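Local coordinates for zona pellucida sperm-binding protein 1 (Gallus gallus, PDB 6GF6) that probably cross-links filaments of the egg coat as a homodimer through its N-terminal ZP-N domain, the part of this zona pellucida glycoprotein modelled here, at residues B[86-89]-B[95-98]; B[33-38]-B[43-48]; B[23-26]-B[30-33]. The protein carries 2 engineered substitutions. One frame throughout, in Å; residues are numbered along the deposited sequence.

In the fold
All three contacts lie in one Ig-like ZP-N beta sandwich; interactions 2 and 3 share strand 30-36, which interaction 1 adjoins through strand 80-90. Interaction 2 folds this strand against 42-44, interaction 3 ties its start to strand 18-24, and interaction 1 pairs 80-90 with 96-107. Backbone bonds Gln86 N to Lys34 O and Glu88 N to His32 O, each 2.8 Å, join interaction 1 to the other two. Centres of interactions 1 and 3 are about 8 Å apart; each is about 15 Å from that of interaction 2. Glu88, Lys34, His32 and Glu44, zinc ligands in another structure of this protein but metal-free here, distribute over the three. The glycan and intersubunit disulfide belong to interaction 2.

Interaction 1: residues B[86-89]-B[95-98]; sequences QLEE and VVAA
A classic beta bulge sets Ala97 and Ala98 together against Glu89 in the hairpin of strands 80-90 and 96-107. Glu89 O accepts from both: Ala97 N lies 2.7 Å from Glu89 O, tilted 22° from the carbonyl plane, whereas Ala98 N makes a weak bond to Glu89 O at 3.3 Å. The pairing is completed by Glu89 N, which donates to Ala98 O at 2.8 Å. The extra residue accompanies a marked departure from antiparallel alignment, since the two short strand segments run at 114°. Around the doubly used carbonyl, Val96 CG1 and Ala97 CB each approach Glu89 O to 3.7 Å.

Beyond the bulge the Glu89 side chain runs fully extended, CG anti to the backbone N (chi1 -174°), which carries OE2 alongside the methyl group of Ala98, 3.7 Å from its CB. Its carboxylate is anchored by a salt bridge from OE1 to Arg29 and by a weak hydrogen bond from OE2 to the hydroxyl of Tyr100. On the other face of the hairpin, Glu88 OE1 rests 4.1 Å from Val96 CG2. Glu88 OE2 forms a salt bridge with Arg42; in another structure of this protein Glu88 is a zinc ligand.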
loop_
_atom_site.group_PDB
_atom_site.type_symbol
_atom_site.label_atom_id
_atom_site.label_comp_id
_atom_site.label_asym_id
_atom_site.label_seq_id
_atom_site.Cartn_x
_atom_site.Cartn_y
_atom_site.Cartn_z
ATOM N N GLN B 86 5.138 -16.943 5.204
ATOM C CA GLN B 86 5.272 -18.178 4.448
ATOM C C GLN B 86 4.927 -17.912 2.991
ATOM O O GLN B 86 3.916 -17.265 2.698
ATOM C CB GLN B 86 4.366 -19.274 5.015
ATOM C CG GLN B 86 4.555 -20.628 4.348
ATOM C CD GLN B 86 3.564 -21.661 4.835
ATOM O OE1 GLN B 86 2.594 -21.334 5.516
ATOM N NE2 GLN B 86 3.797 -22.917 4.478
ATOM N N LEU B 87 5.784 -18.380 2.089
ATOM C CA LEU B 87 5.544 -18.323 0.653
ATOM C C LEU B 87 5.218 -19.721 0.169
ATOM O O LEU B 87 6.001 -20.652 0.389
ATOM C CB LEU B 87 6.755 -17.784 -0.102
ATOM C CG LEU B 87 7.191 -16.360 0.208
ATOM C CD1 LEU B 87 8.008 -16.348 1.469
ATOM C CD2 LEU B 87 7.996 -15.799 -0.951
ATOM N N GLU B 88 4.073 -19.868 -0.478
ATOM C CA GLU B 88 3.658 -21.143 -1.046
ATOM C C GLU B 88 3.721 -21.011 -2.558
ATOM O O GLU B 88 2.886 -20.332 -3.164
ATOM C CB GLU B 88 2.260 -21.528 -0.578
ATOM C CG GLU B 88 2.202 -21.875 0.892
ATOM C CD GLU B 88 0.899 -22.527 1.291
ATOM O OE1 GLU B 88 -0.120 -22.321 0.596
ATOM O OE2 GLU B 88 0.901 -23.240 2.315
ATOM N N GLU B 89 4.728 -21.626 -3.159
ATOM C CA GLU B 89 4.807 -21.672 -4.609
ATOM C C GLU B 89 3.784 -22.668 -5.125
ATOM O O GLU B 89 3.729 -23.808 -4.659
ATOM C CB GLU B 89 6.216 -22.058 -5.059
ATOM C CG GLU B 89 6.418 -21.976 -6.563
ATOM C CD GLU B 89 7.830 -22.332 -6.993
ATOM O OE1 GLU B 89 8.146 -22.157 -8.188
ATOM O OE2 GLU B 89 8.618 -22.799 -6.144
ATOM N N VAL B 95 -1.936 -27.117 -6.693
ATOM C CA VAL B 95 -1.032 -27.873 -5.838
ATOM C C VAL B 95 0.096 -26.964 -5.374
ATOM O O VAL B 95 0.564 -26.098 -6.120
ATOM C CB VAL B 95 -0.481 -29.094 -6.596
ATOM C CG1 VAL B 95 0.587 -29.801 -5.779
ATOM C CG2 VAL B 95 -1.605 -30.054 -6.960
ATOM N N VAL B 96 0.534 -27.158 -4.133
ATOM C CA VAL B 96 1.702 -26.465 -3.606
ATOM C C VAL B 96 2.947 -27.185 -4.109
ATOM O O VAL B 96 3.179 -28.350 -3.769
ATOM C CB VAL B 96 1.676 -26.431 -2.073
ATOM C CG1 VAL B 96 2.898 -25.700 -1.536
ATOM C CG2 VAL B 96 0.375 -25.813 -1.570
ATOM N N ALA B 97 3.764 -26.488 -4.901
ATOM C CA ALA B 97 5.011 -27.073 -5.386
ATOM C C ALA B 97 6.131 -26.948 -4.359
ATOM O O ALA B 97 6.968 -27.848 -4.237
ATOM C CB ALA B 97 5.430 -26.410 -6.701
ATOM N N ALA B 98 6.170 -25.840 -3.623
ATOM C CA ALA B 98 7.212 -25.635 -2.629
ATOM C C ALA B 98 6.717 -24.643 -1.592
ATOM O O ALA B 98 5.840 -23.817 -1.862
ATOM C CB ALA B 98 8.513 -25.137 -3.268
#

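Interaction 2: residues B[33-38]-B[43-48]; sequences FKVLDE and FEVANC. With NAG (2-acetamido-2-deoxy-beta-D-glucopyranose), chain E.
Val35 and Phe43 form a hydrogen-bonded antiparallel pair: Phe43 N donates to Val35 O at 2.8 Å and Val35 N to Phe43 O at 3.0 Å, both donors lying in the carbonyl plane. The Phe43 ring turns an edge to the neighbouring strand, with CD1 3.2 Å from Val35 O and CE1 3.6 Å from Asp37 OD2. Ring and carboxylate are steeply inclined, 77° between planes. The Val35 and Val45 side chains cross at about a right angle, with Val45 CG2 3.9 Å from Val35 CG2. This is the hairpin of strands 30-36 and 42-44, and its other face carries a salt bridge in which Lys34, bent at chi2 (93°), lies beside Glu44; the NZ to OE1 separation of 2.5 Å is unusually short and its exact value doubtful.

Where direct pairing ceases, a water donates to Phe33 O and Glu44 OE2 and accepts from Val45 N. Farther out, Asp37 OD1 is held in the turn by the amides of Phe39 and Thr41, and the Phe43 ring meets that of His73. Asn47 ND2 is bonded covalently to C1 of the glycan, which also hydrogen-bonds Glu44 N of the second subunit. Cys48 is disulfide-linked to Cys48 of that subunit.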
loop_
_atom_site.group_PDB
_atom_site.type_symbol
_atom_site.label_atom_id
_atom_site.label_comp_id
_atom_site.label_asym_id
_atom_site.label_seq_id
_atom_site.Cartn_x
_atom_site.Cartn_y
_atom_site.Cartn_z
ATOM N N PHE B 33 0.982 -15.849 -0.169
ATOM C CA PHE B 33 1.625 -15.331 1.029
ATOM C C PHE B 33 0.718 -15.530 2.235
ATOM O O PHE B 33 -0.499 -15.338 2.147
ATOM C CB PHE B 33 1.954 -13.840 0.879
ATOM C CG PHE B 33 2.925 -13.532 -0.228
ATOM C CD1 PHE B 33 2.486 -13.375 -1.533
ATOM C CD2 PHE B 33 4.277 -13.383 0.039
ATOM C CE1 PHE B 33 3.377 -13.084 -2.552
ATOM C CE2 PHE B 33 5.173 -13.092 -0.975
ATOM C CZ PHE B 33 4.721 -12.942 -2.271
ATOM N N LYS B 34 1.316 -15.917 3.360
ATOM C CA LYS B 34 0.607 -16.015 4.628
ATOM C C LYS B 34 1.487 -15.456 5.736
ATOM O O LYS B 34 2.693 -15.717 5.773
ATOM C CB LYS B 34 0.215 -17.460 4.964
ATOM C CG LYS B 34 -0.878 -18.052 4.087
ATOM C CD LYS B 34 -0.293 -18.806 2.902
ATOM C CE LYS B 34 -1.348 -19.664 2.217
ATOM N NZ LYS B 34 -2.449 -18.844 1.641
ATOM N N VAL B 35 0.879 -14.689 6.633
ATOM C CA VAL B 35 1.573 -14.138 7.790
ATOM C C VAL B 35 1.550 -15.164 8.913
ATOM O O VAL B 35 0.521 -15.796 9.175
ATOM C CB VAL B 35 0.928 -12.812 8.231
ATOM C CG1 VAL B 35 1.591 -12.288 9.497
ATOM C CG2 VAL B 35 1.017 -11.783 7.116
ATOM N N LEU B 36 2.690 -15.337 9.575
ATOM C CA LEU B 36 2.841 -16.300 10.658
ATOM C C LEU B 36 2.983 -15.586 11.996
ATOM O O LEU B 36 3.642 -14.545 12.089
ATOM C CB LEU B 36 4.058 -17.202 10.438
ATOM C CG LEU B 36 4.150 -17.920 9.094
ATOM C CD1 LEU B 36 5.457 -18.694 9.020
ATOM C CD2 LEU B 36 2.963 -18.851 8.894
ATOM N N ASP B 37 2.330 -16.127 13.020
ATOM C CA ASP B 37 2.509 -15.670 14.390
ATOM C C ASP B 37 3.348 -16.700 15.141
ATOM O O ASP B 37 3.751 -17.725 14.587
ATOM C CB ASP B 37 1.151 -15.402 15.057
ATOM C CG ASP B 37 0.360 -16.668 15.358
ATOM O OD1 ASP B 37 0.824 -17.786 15.052
ATOM O OD2 ASP B 37 -0.765 -16.531 15.888
ATOM N N GLU B 38 3.630 -16.410 16.412
ATOM C CA GLU B 38 4.482 -17.288 17.205
ATOM C C GLU B 38 3.855 -18.655 17.462
ATOM O O GLU B 38 4.553 -19.559 17.931
ATOM C CB GLU B 38 4.836 -16.610 18.534
ATOM C CG GLU B 38 3.651 -16.280 19.436
ATOM C CD GLU B 38 3.089 -14.892 19.184
ATOM O OE1 GLU B 38 3.316 -14.341 18.085
ATOM O OE2 GLU B 38 2.422 -14.348 20.090
ATOM N N PHE B 43 -2.056 -16.608 8.452
ATOM C CA PHE B 43 -3.074 -15.584 8.251
ATOM C C PHE B 43 -3.091 -15.167 6.791
ATOM O O PHE B 43 -2.064 -14.758 6.245
ATOM C CB PHE B 43 -2.832 -14.350 9.125
ATOM C CG PHE B 43 -2.885 -14.615 10.593
ATOM C CD1 PHE B 43 -1.766 -15.066 11.269
ATOM C CD2 PHE B 43 -4.057 -14.404 11.306
ATOM C CE1 PHE B 43 -1.815 -15.312 12.633
ATOM C CE2 PHE B 43 -4.114 -14.646 12.674
ATOM C CZ PHE B 43 -2.989 -15.101 13.337
ATOM N N GLU B 44 -4.244 -15.331 6.160
ATOM C CA GLU B 44 -4.454 -14.853 4.804
ATOM C C GLU B 44 -4.280 -13.342 4.748
ATOM O O GLU B 44 -4.631 -12.618 5.683
ATOM C CB GLU B 44 -5.851 -15.245 4.321
ATOM C CG GLU B 44 -5.947 -16.726 4.026
ATOM C CD GLU B 44 -4.984 -17.179 2.953
ATOM O OE1 GLU B 44 -4.108 -17.999 3.292
ATOM O OE2 GLU B 44 -5.053 -16.676 1.808
ATOM N N VAL B 45 -3.682 -12.875 3.668
ATOM C CA VAL B 45 -3.443 -11.456 3.450
ATOM C C VAL B 45 -4.567 -10.870 2.608
ATOM O O VAL B 45 -4.849 -11.362 1.508
ATOM C CB VAL B 45 -2.080 -11.242 2.779
ATOM C CG1 VAL B 45 -1.916 -9.799 2.367
ATOM C CG2 VAL B 45 -0.960 -11.689 3.712
ATOM N N ALA B 46 -5.187 -9.792 3.099
ATOM C CA ALA B 46 -6.173 -9.055 2.322
ATOM C C ALA B 46 -5.838 -7.570 2.366
ATOM O O ALA B 46 -5.443 -7.036 3.407
ATOM C CB ALA B 46 -7.593 -9.284 2.854
ATOM N N ASN B 47 -6.047 -6.904 1.230
ATOM C CA ASN B 47 -5.775 -5.472 1.112
ATOM C C ASN B 47 -6.590 -4.663 2.112
ATOM O O ASN B 47 -6.051 -3.823 2.846
ATOM C CB ASN B 47 -6.105 -5.022 -0.307
ATOM C CG ASN B 47 -5.042 -5.395 -1.312
ATOM O OD1 ASN B 47 -3.907 -5.757 -0.968
ATOM N ND2 ASN B 47 -5.444 -5.365 -2.581
ATOM N N CYS B 48 -7.906 -4.871 2.118
ATOM C CA CYS B 48 -8.809 -4.112 2.977
ATOM C C CYS B 48 -8.712 -4.719 4.369
ATOM O O CYS B 48 -9.340 -5.737 4.672
ATOM C CB CYS B 48 -10.228 -4.142 2.422
ATOM S SG CYS B 48 -11.411 -3.199 3.391
HETATM C C1 NAG E . -4.663 -5.710 -3.725
HETATM C C2 NAG E . -5.198 -7.011 -4.334
HETATM C C3 NAG E . -4.445 -7.347 -5.618
HETATM C C4 NAG E . -4.455 -6.165 -6.575
HETATM C C5 NAG E . -3.924 -4.919 -5.870
HETATM C C6 NAG E . -3.996 -3.668 -6.719
HETATM C C7 NAG E . -6.114 -8.544 -2.614
HETATM C C8 NAG E . -7.433 -7.834 -2.762
HETATM N N2 NAG E . -5.108 -8.108 -3.390
HETATM O O3 NAG E . -5.051 -8.479 -6.231
HETATM O O4 NAG E . -3.645 -6.456 -7.709
HETATM O O5 NAG E . -4.703 -4.664 -4.691
HETATM O O6 NAG E . -3.452 -2.535 -6.052
HETATM O O7 NAG E . -5.966 -9.476 -1.830
HETATM O O HOH W 1 -3.134 -14.544 1.394
#

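Interaction 3: residues B[23-26]-B[30-33]; sequences AYPT and TVHF
Segments 23-26 and 30-33 exchange no hydrogen bonds and come nearest at Pro25 and Thr30, whose CA atoms stand 5.7 Å apart. Side chains therefore make the contact, chiefly through one branch of Val31. Its CG2 sits over one face of the Pro25 ring, displaced toward the CB-CG bond and 3.8 Å from both of those atoms, and the two side chains cross at about a right angle. This placement follows from the first torsion of Val31, which puts CG1 anti to the backbone N (177°) and CG2 anti to the carbonyl carbon. Pro25 CG also comes within 4.2 Å of Thr30 CA.

The short connection between these segments carries the chain from one sheet of the Ig-like sandwich to the other, so the residues facing each other here come from opposing sheets. Ala23 remains bonded through its backbone to Leu63 of its own sheet, while Thr30 is bonded to Met90 across the other. Between them, Ala23 CB lies 4.3 Å from Val31 CG2 and 4.1 Å from Phe33 CZ, approaching the aromatic ring obliquely. Phe33 CG is anti to the carbonyl carbon (chi1 -62°), an orientation that carries the far end of the ring to this methyl group. Val31 CG1 takes a different role from its sister branch: it sits 3.8 Å above one face of the Phe33 ring, offset toward the rim.

Leu87 from strand 80-90 touches Ala23, Val31 and Phe33 alike, and Leu63 adds contacts with Val31 and Phe33 from strand 63-68. The intervening His32, a zinc ligand in another structure of this protein, takes no part in this packing; its side chain touches Met90 of strand 80-90.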
loop_
_atom_site.group_PDB
_atom_site.type_symbol
_atom_site.label_atom_id
_atom_site.label_comp_id
_atom_site.label_asym_id
_atom_site.label_seq_id
_atom_site.Cartn_x
_atom_site.Cartn_y
_atom_site.Cartn_z
ATOM N N ALA B 23 8.873 -11.660 -4.713
ATOM C CA ALA B 23 9.054 -13.034 -5.161
ATOM C C ALA B 23 8.844 -13.111 -6.664
ATOM O O ALA B 23 7.986 -12.416 -7.216
ATOM C CB ALA B 23 8.075 -13.988 -4.453
ATOM N N TYR B 24 9.625 -13.970 -7.321
ATOM C CA TYR B 24 9.641 -14.068 -8.780
ATOM C C TYR B 24 9.396 -15.515 -9.197
ATOM O O TYR B 24 10.335 -16.256 -9.515
ATOM C CB TYR B 24 10.959 -13.530 -9.338
ATOM C CG TYR B 24 11.244 -12.103 -8.914
ATOM C CD1 TYR B 24 11.894 -11.829 -7.712
ATOM C CD2 TYR B 24 10.842 -11.032 -9.697
ATOM C CE1 TYR B 24 12.152 -10.527 -7.317
ATOM C CE2 TYR B 24 11.091 -9.727 -9.310
ATOM C CZ TYR B 24 11.746 -9.480 -8.120
ATOM O OH TYR B 24 11.993 -8.182 -7.735
ATOM N N PRO B 25 8.138 -15.945 -9.220
ATOM C CA PRO B 25 7.835 -17.320 -9.638
ATOM C C PRO B 25 8.023 -17.514 -11.139
ATOM O O PRO B 25 7.889 -16.591 -11.944
ATOM C CB PRO B 25 6.372 -17.499 -9.224
ATOM C CG PRO B 25 5.811 -16.131 -9.240
ATOM C CD PRO B 25 6.925 -15.206 -8.838
ATOM N N THR B 26 8.285 -18.766 -11.514
ATOM C CA THR B 26 8.627 -19.100 -12.887
ATOM C C THR B 26 7.363 -19.336 -13.716
ATOM O O THR B 26 6.236 -19.246 -13.222
ATOM C CB THR B 26 9.535 -20.329 -12.917
ATOM O OG1 THR B 26 8.833 -21.463 -12.393
ATOM C CG2 THR B 26 10.787 -20.090 -12.084
ATOM N N THR B 30 2.566 -19.439 -9.405
ATOM C CA THR B 30 2.282 -18.247 -8.623
ATOM C C THR B 30 2.771 -18.482 -7.201
ATOM O O THR B 30 3.288 -19.551 -6.865
ATOM C CB THR B 30 0.798 -17.874 -8.658
ATOM O OG1 THR B 30 0.623 -16.595 -8.031
ATOM C CG2 THR B 30 -0.047 -18.910 -7.941
ATOM N N VAL B 31 2.613 -17.464 -6.362
ATOM C CA VAL B 31 3.047 -17.509 -4.973
ATOM C C VAL B 31 1.887 -17.017 -4.123
ATOM O O VAL B 31 1.227 -16.034 -4.476
ATOM C CB VAL B 31 4.312 -16.658 -4.733
ATOM C CG1 VAL B 31 4.711 -16.652 -3.265
ATOM C CG2 VAL B 31 5.463 -17.169 -5.576
ATOM N N HIS B 32 1.583 -17.748 -3.059
ATOM C CA HIS B 32 0.625 -17.312 -2.060
ATOM C C HIS B 32 1.367 -16.967 -0.778
ATOM O O HIS B 32 2.282 -17.692 -0.365
ATOM C CB HIS B 32 -0.428 -18.394 -1.801
ATOM C CG HIS B 32 -1.430 -18.523 -2.903
ATOM N ND1 HIS B 32 -2.505 -19.381 -2.837
ATOM C CD2 HIS B 32 -1.526 -17.890 -4.096
ATOM C CE1 HIS B 32 -3.216 -19.275 -3.945
ATOM N NE2 HIS B 32 -2.643 -18.377 -4.725
ATOM N N PHE B 33 0.982 -15.849 -0.169
ATOM C CA PHE B 33 1.625 -15.331 1.029
ATOM C C PHE B 33 0.718 -15.530 2.235
ATOM O O PHE B 33 -0.499 -15.338 2.147
ATOM C CB PHE B 33 1.954 -13.840 0.879
ATOM C CG PHE B 33 2.925 -13.532 -0.228
ATOM C CD1 PHE B 33 2.486 -13.375 -1.533
ATOM C CD2 PHE B 33 4.277 -13.383 0.039
ATOM C CE1 PHE B 33 3.377 -13.084 -2.552
ATOM C CE2 PHE B 33 5.173 -13.092 -0.975
ATOM C CZ PHE B 33 4.721 -12.942 -2.271
#